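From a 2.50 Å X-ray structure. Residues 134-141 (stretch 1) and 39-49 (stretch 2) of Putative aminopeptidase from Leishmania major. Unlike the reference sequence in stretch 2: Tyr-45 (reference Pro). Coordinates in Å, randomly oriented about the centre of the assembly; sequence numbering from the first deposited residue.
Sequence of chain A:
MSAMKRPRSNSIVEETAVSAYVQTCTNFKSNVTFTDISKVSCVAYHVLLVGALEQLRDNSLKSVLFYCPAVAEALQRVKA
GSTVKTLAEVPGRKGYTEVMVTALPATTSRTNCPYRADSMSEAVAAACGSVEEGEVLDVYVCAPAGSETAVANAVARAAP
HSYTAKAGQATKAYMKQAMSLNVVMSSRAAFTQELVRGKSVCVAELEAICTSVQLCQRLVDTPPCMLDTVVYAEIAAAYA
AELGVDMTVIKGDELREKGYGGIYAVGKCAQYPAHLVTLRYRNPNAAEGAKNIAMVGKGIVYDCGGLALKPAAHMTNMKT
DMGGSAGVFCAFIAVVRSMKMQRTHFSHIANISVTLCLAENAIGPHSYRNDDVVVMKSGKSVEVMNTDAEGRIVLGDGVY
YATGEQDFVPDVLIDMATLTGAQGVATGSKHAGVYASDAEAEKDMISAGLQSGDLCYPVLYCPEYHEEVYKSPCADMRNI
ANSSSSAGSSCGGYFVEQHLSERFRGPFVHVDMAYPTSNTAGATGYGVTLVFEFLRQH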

ATOM      1  N   GLY A 134      -8.243 -37.273 -31.491  1.00 36.62           N
ATOM      2  CA  GLY A 134      -8.016 -37.828 -32.811  1.00 35.15           C
ATOM      3  C   GLY A 134      -8.741 -37.203 -33.996  1.00 34.57           C
ATOM      4  O   GLY A 134      -8.543 -37.644 -35.099  1.00 34.70           O
ATOM      5  N   GLU A 135      -9.564 -36.176 -33.807  1.00 34.61           N
ATOM      6  CA  GLU A 135     -10.329 -35.600 -34.919  1.00 33.50           C
ATOM      7  C   GLU A 135      -9.561 -34.476 -35.580  1.00 32.17           C
ATOM      8  O   GLU A 135      -8.438 -34.159 -35.204  1.00 33.43           O
ATOM      9  CB  GLU A 135     -11.688 -35.093 -34.444  1.00 35.09           C
ATOM     10  CG  GLU A 135     -12.640 -36.190 -33.976  1.00 37.07           C
ATOM     11  CD  GLU A 135     -14.054 -35.659 -33.724  1.00 39.25           C
ATOM     12  OE1 GLU A 135     -14.201 -34.445 -33.503  1.00 41.82           O
ATOM     13  OE2 GLU A 135     -15.034 -36.438 -33.755  1.00 40.98           O
ATOM     14  N   VAL A 136     -10.179 -33.889 -36.586  1.00 29.96           N
ATOM     15  CA  VAL A 136      -9.566 -32.886 -37.394  1.00 28.94           C
ATOM     16  C   VAL A 136     -10.521 -31.714 -37.437  1.00 28.73           C
ATOM     17  O   VAL A 136     -11.745 -31.909 -37.562  1.00 27.83           O
ATOM     18  CB  VAL A 136      -9.331 -33.406 -38.838  1.00 28.16           C
ATOM     19  CG1 VAL A 136      -8.813 -32.298 -39.759  1.00 27.76           C
ATOM     20  CG2 VAL A 136      -8.365 -34.582 -38.841  1.00 27.75           C
ATOM     21  N   LEU A 137      -9.954 -30.504 -37.367  1.00 27.98           N
ATOM     22  CA  LEU A 137     -10.703 -29.275 -37.647  1.00 27.60           C
ATOM     23  C   LEU A 137     -10.201 -28.743 -38.962  1.00 27.16           C
ATOM     24  O   LEU A 137      -9.020 -28.478 -39.096  1.00 27.24           O
ATOM     25  CB  LEU A 137     -10.497 -28.223 -36.566  1.00 27.71           C
ATOM     26  CG  LEU A 137     -10.912 -26.780 -36.900  1.00 28.10           C
ATOM     27  CD1 LEU A 137     -12.418 -26.678 -37.036  1.00 27.78           C
ATOM     28  CD2 LEU A 137     -10.385 -25.812 -35.837  1.00 27.95           C
ATOM     29  N   ASP A 138     -11.108 -28.602 -39.920  1.00 26.60           N
ATOM     30  CA  ASP A 138     -10.822 -27.957 -41.181  1.00 26.29           C
ATOM     31  C   ASP A 138     -10.998 -26.455 -40.988  1.00 26.46           C
ATOM     32  O   ASP A 138     -12.001 -26.000 -40.426  1.00 25.88           O
ATOM     33  CB  ASP A 138     -11.751 -28.461 -42.295  1.00 26.31           C
ATOM     34  CG  ASP A 138     -11.314 -29.801 -42.885  1.00 26.12           C
ATOM     35  OD1 ASP A 138     -10.159 -30.222 -42.761  1.00 26.75           O
ATOM     36  OD2 ASP A 138     -12.146 -30.459 -43.512  1.00 26.48           O
ATOM     37  N   VAL A 139      -9.996 -25.695 -41.434  1.00 26.31           N
ATOM     38  CA  VAL A 139     -10.005 -24.255 -41.292  1.00 26.62           C
ATOM     39  C   VAL A 139      -9.969 -23.634 -42.681  1.00 27.14           C
ATOM     40  O   VAL A 139      -8.943 -23.693 -43.377  1.00 27.05           O
ATOM     41  CB  VAL A 139      -8.811 -23.768 -40.479  1.00 26.41           C
ATOM     42  CG1 VAL A 139      -8.847 -22.260 -40.344  1.00 26.43           C
ATOM     43  CG2 VAL A 139      -8.833 -24.411 -39.114  1.00 26.37           C
ATOM     44  N   TYR A 140     -11.103 -23.054 -43.068  1.00 26.97           N
ATOM     45  CA  TYR A 140     -11.252 -22.505 -44.379  1.00 27.46           C
ATOM     46  C   TYR A 140     -11.083 -21.037 -44.204  1.00 27.59           C
ATOM     47  O   TYR A 140     -11.917 -20.401 -43.585  1.00 27.59           O
ATOM     48  CB  TYR A 140     -12.616 -22.841 -45.004  1.00 27.59           C
ATOM     49  CG  TYR A 140     -12.637 -24.155 -45.772  1.00 28.22           C
ATOM     50  CD1 TYR A 140     -12.713 -25.383 -45.090  1.00 28.69           C
ATOM     51  CD2 TYR A 140     -12.579 -24.188 -47.182  1.00 28.39           C
ATOM     52  CE1 TYR A 140     -12.756 -26.602 -45.784  1.00 29.18           C
ATOM     53  CE2 TYR A 140     -12.607 -25.405 -47.883  1.00 28.75           C
ATOM     54  CZ  TYR A 140     -12.700 -26.613 -47.179  1.00 29.22           C
ATOM     55  OH  TYR A 140     -12.725 -27.839 -47.813  1.00 29.54           O
ATOM     56  N   VAL A 141      -9.999 -20.509 -44.764  1.00 28.35           N
ATOM     57  CA  VAL A 141      -9.674 -19.096 -44.665  1.00 29.10           C
ATOM     58  C   VAL A 141      -9.743 -18.368 -45.989  1.00 29.34           C
ATOM     59  O   VAL A 141      -9.070 -18.722 -46.932  1.00 27.64           O
ATOM     60  CB  VAL A 141      -8.257 -18.894 -44.156  1.00 29.72           C
ATOM     61  CG1 VAL A 141      -8.056 -17.428 -43.773  1.00 30.77           C
ATOM     62  CG2 VAL A 141      -7.982 -19.808 -42.982  1.00 29.32           C
TER
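Stretch 2 39-49: KVSCVAYHVLL

How does stretch 2 approach stretch 1? It arrives as an irregular loop, extended at Cys-42 and Val-43, beginning far from its partner: Lys-39 and Ser-41 make no contact. Between them, Val-40 turns its CA-to-CB bond toward stretch 1 and meets the far end of the Tyr-140 side chain, with CG1 of Val-40 3.1 Å from OH of Tyr-140. Cys-42 points its CA-to-CB bond sideways and barely touches stretch 1, and Val-43 passes with its CA 3.7 Å from OD2 of Asp-138.

What fixes the chain just before the strand? The carboxylate of Asp-138 accepts a hydrogen bond from the backbone, Ala-44 N to Asp-138 OD2 at 2.8 Å, so a side chain does here what a backbone carbonyl does farther along. The methyl of Ala-44 also packs on Val-136, CB to CG1 3.9 Å. Tyr-45, which differs from the reference sequence, is modelled only to CB; that atom lies 3.9 Å from CD of Glu-135, and the backbone of Tyr-45, at phi/psi -55/-37°, interrupts the extended path.

How do the strands pair? Strand 46-49 runs parallel to the strand that ends stretch 1, their axes crossing at -16° and approaching to 4.6 Å. His-46 pairs with Leu-137 on one face of the sheet, and its O accepts from Asp-138 N at 2.9 Å; its NE2 makes a weak hydrogen bond to Glu-135 OE1, also 2.9 Å. Val-47 pairs with Asp-138 on the other face. Leu-48, back on the face of His-46, pairs with Val-139 and bonds to the residues before and after it: its N gives to Asp-138 O at 2.7 Å, and its O receives from Tyr-140 N at 2.6 Å. CD1 of Leu-137 reaches CB of Leu-48 at 4.1 Å.

Where does the contact close? Leu-49 pairs with Tyr-140 on the face of Val-47 and Asp-138, its CD1 3.7 Å from CB of Tyr-140.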

ATOM      1  N   LYS A  39      -7.840 -29.379 -54.278  1.00 29.23           N
ATOM      2  CA  LYS A  39      -7.795 -30.844 -54.089  1.00 29.71           C
ATOM      3  C   LYS A  39      -8.493 -31.391 -52.827  1.00 29.21           C
ATOM      4  O   LYS A  39      -8.188 -32.498 -52.373  1.00 26.69           O
ATOM      5  CB  LYS A  39      -6.356 -31.328 -54.075  1.00 30.81           C
ATOM      6  CG  LYS A  39      -5.489 -30.586 -55.043  1.00 33.25           C
ATOM      7  CD  LYS A  39      -4.154 -31.286 -55.219  1.00 36.27           C
ATOM      8  CE  LYS A  39      -3.262 -30.433 -56.132  1.00 38.59           C
ATOM      9  NZ  LYS A  39      -2.228 -31.233 -56.855  1.00 39.96           N
ATOM     10  N   VAL A  40      -9.437 -30.616 -52.291  1.00 30.14           N
ATOM     11  CA  VAL A  40     -10.281 -31.053 -51.191  1.00 30.66           C
ATOM     12  C   VAL A  40     -11.223 -32.105 -51.731  1.00 30.50           C
ATOM     13  O   VAL A  40     -12.006 -31.818 -52.635  1.00 29.95           O
ATOM     14  CB  VAL A  40     -11.093 -29.870 -50.606  1.00 31.71           C
ATOM     15  CG1 VAL A  40     -12.192 -30.333 -49.642  1.00 32.07           C
ATOM     16  CG2 VAL A  40     -10.171 -28.897 -49.887  1.00 32.26           C
ATOM     17  N   SER A  41     -11.128 -33.304 -51.157  1.00 31.09           N
ATOM     18  CA  SER A  41     -12.009 -34.461 -51.473  1.00 31.80           C
ATOM     19  C   SER A  41     -12.782 -34.976 -50.252  1.00 32.64           C
ATOM     20  O   SER A  41     -13.807 -35.633 -50.389  1.00 32.73           O
ATOM     21  CB  SER A  41     -11.183 -35.616 -52.060  1.00 31.15           C
ATOM     22  OG  SER A  41     -10.114 -35.985 -51.176  1.00 29.73           O
ATOM     23  N   CYS A  42     -12.301 -34.700 -49.055  1.00 34.51           N
ATOM     24  CA  CYS A  42     -13.113 -34.964 -47.893  1.00 36.72           C
ATOM     25  C   CYS A  42     -13.213 -33.777 -46.932  1.00 33.96           C
ATOM     26  O   CYS A  42     -12.440 -32.837 -46.978  1.00 32.31           O
ATOM     27  CB  CYS A  42     -12.585 -36.199 -47.190  1.00 40.80           C
ATOM     28  SG  CYS A  42     -11.234 -35.807 -46.079  1.00 48.16           S
ATOM     29  N   VAL A  43     -14.224 -33.838 -46.079  1.00 32.58           N
ATOM     30  CA  VAL A  43     -14.499 -32.788 -45.117  1.00 30.89           C
ATOM     31  C   VAL A  43     -14.435 -33.362 -43.729  1.00 28.65           C
ATOM     32  O   VAL A  43     -14.918 -34.451 -43.466  1.00 28.74           O
ATOM     33  CB  VAL A  43     -15.882 -32.165 -45.359  1.00 31.69           C
ATOM     34  CG1 VAL A  43     -16.321 -31.293 -44.198  1.00 31.74           C
ATOM     35  CG2 VAL A  43     -15.855 -31.340 -46.629  1.00 33.37           C
ATOM     36  N   ALA A  44     -13.876 -32.576 -42.831  1.00 27.19           N
ATOM     37  CA  ALA A  44     -13.580 -33.013 -41.498  1.00 25.86           C
ATOM     38  C   ALA A  44     -14.826 -33.011 -40.643  1.00 25.23           C
ATOM     39  O   ALA A  44     -15.850 -32.394 -40.994  1.00 24.40           O
ATOM     40  CB  ALA A  44     -12.537 -32.109 -40.885  1.00 25.86           C
ATOM     41  N   TYR A  45     -14.681 -33.677 -39.493  1.00 24.67           N
ATOM     42  CA  TYR A  45     -15.717 -33.793 -38.511  1.00 24.33           C
ATOM     43  C   TYR A  45     -16.179 -32.370 -38.128  1.00 25.03           C
ATOM     44  O   TYR A  45     -17.357 -32.117 -37.938  1.00 25.09           O
ATOM     45  CB  TYR A  45     -15.131 -34.572 -37.344  1.00 23.70           C
ATOM     46  N   HIS A  46     -15.229 -31.430 -38.063  1.00 25.74           N
ATOM     47  CA  HIS A  46     -15.503 -30.004 -37.749  1.00 25.64           C
ATOM     48  C   HIS A  46     -14.887 -29.089 -38.801  1.00 24.50           C
ATOM     49  O   HIS A  46     -13.793 -29.369 -39.323  1.00 23.51           O
ATOM     50  CB  HIS A  46     -14.926 -29.642 -36.370  1.00 26.39           C
ATOM     51  CG  HIS A  46     -15.424 -30.527 -35.281  1.00 27.29           C
ATOM     52  ND1 HIS A  46     -16.444 -30.157 -34.428  1.00 28.16           N
ATOM     53  CD2 HIS A  46     -15.102 -31.800 -34.959  1.00 27.36           C
ATOM     54  CE1 HIS A  46     -16.697 -31.150 -33.596  1.00 27.77           C
ATOM     55  NE2 HIS A  46     -15.898 -32.158 -33.900  1.00 27.70           N
ATOM     56  N   VAL A  47     -15.600 -27.997 -39.092  1.00 23.59           N
ATOM     57  CA  VAL A  47     -15.212 -27.063 -40.120  1.00 22.87           C
ATOM     58  C   VAL A  47     -15.392 -25.647 -39.616  1.00 23.12           C
ATOM     59  O   VAL A  47     -16.419 -25.317 -39.063  1.00 23.25           O
ATOM     60  CB  VAL A  47     -16.046 -27.237 -41.399  1.00 22.35           C
ATOM     61  CG1 VAL A  47     -15.539 -26.314 -42.484  1.00 22.30           C
ATOM     62  CG2 VAL A  47     -15.952 -28.643 -41.913  1.00 22.15           C
ATOM     63  N   LEU A  48     -14.380 -24.821 -39.853  1.00 23.84           N
ATOM     64  CA  LEU A  48     -14.446 -23.409 -39.603  1.00 24.75           C
ATOM     65  C   LEU A  48     -14.222 -22.639 -40.909  1.00 25.50           C
ATOM     66  O   LEU A  48     -13.283 -22.911 -41.671  1.00 25.52           O
ATOM     67  CB  LEU A  48     -13.391 -23.012 -38.574  1.00 24.79           C
ATOM     68  CG  LEU A  48     -13.155 -21.503 -38.417  1.00 24.90           C
ATOM     69  CD1 LEU A  48     -14.355 -20.777 -37.804  1.00 25.04           C
ATOM     70  CD2 LEU A  48     -11.905 -21.263 -37.597  1.00 25.12           C
ATOM     71  N   LEU A  49     -15.070 -21.645 -41.121  1.00 25.91           N
ATOM     72  CA  LEU A  49     -14.977 -20.788 -42.259  1.00 26.40           C
ATOM     73  C   LEU A  49     -14.852 -19.380 -41.735  1.00 26.90           C
ATOM     74  O   LEU A  49     -15.693 -18.925 -40.949  1.00 26.75           O
ATOM     75  CB  LEU A  49     -16.226 -20.921 -43.116  1.00 26.75           C
ATOM     76  CG  LEU A  49     -16.301 -19.954 -44.298  1.00 26.93           C
ATOM     77  CD1 LEU A  49     -15.071 -20.044 -45.199  1.00 26.61           C
ATOM     78  CD2 LEU A  49     -17.582 -20.253 -45.051  1.00 27.17           C
TER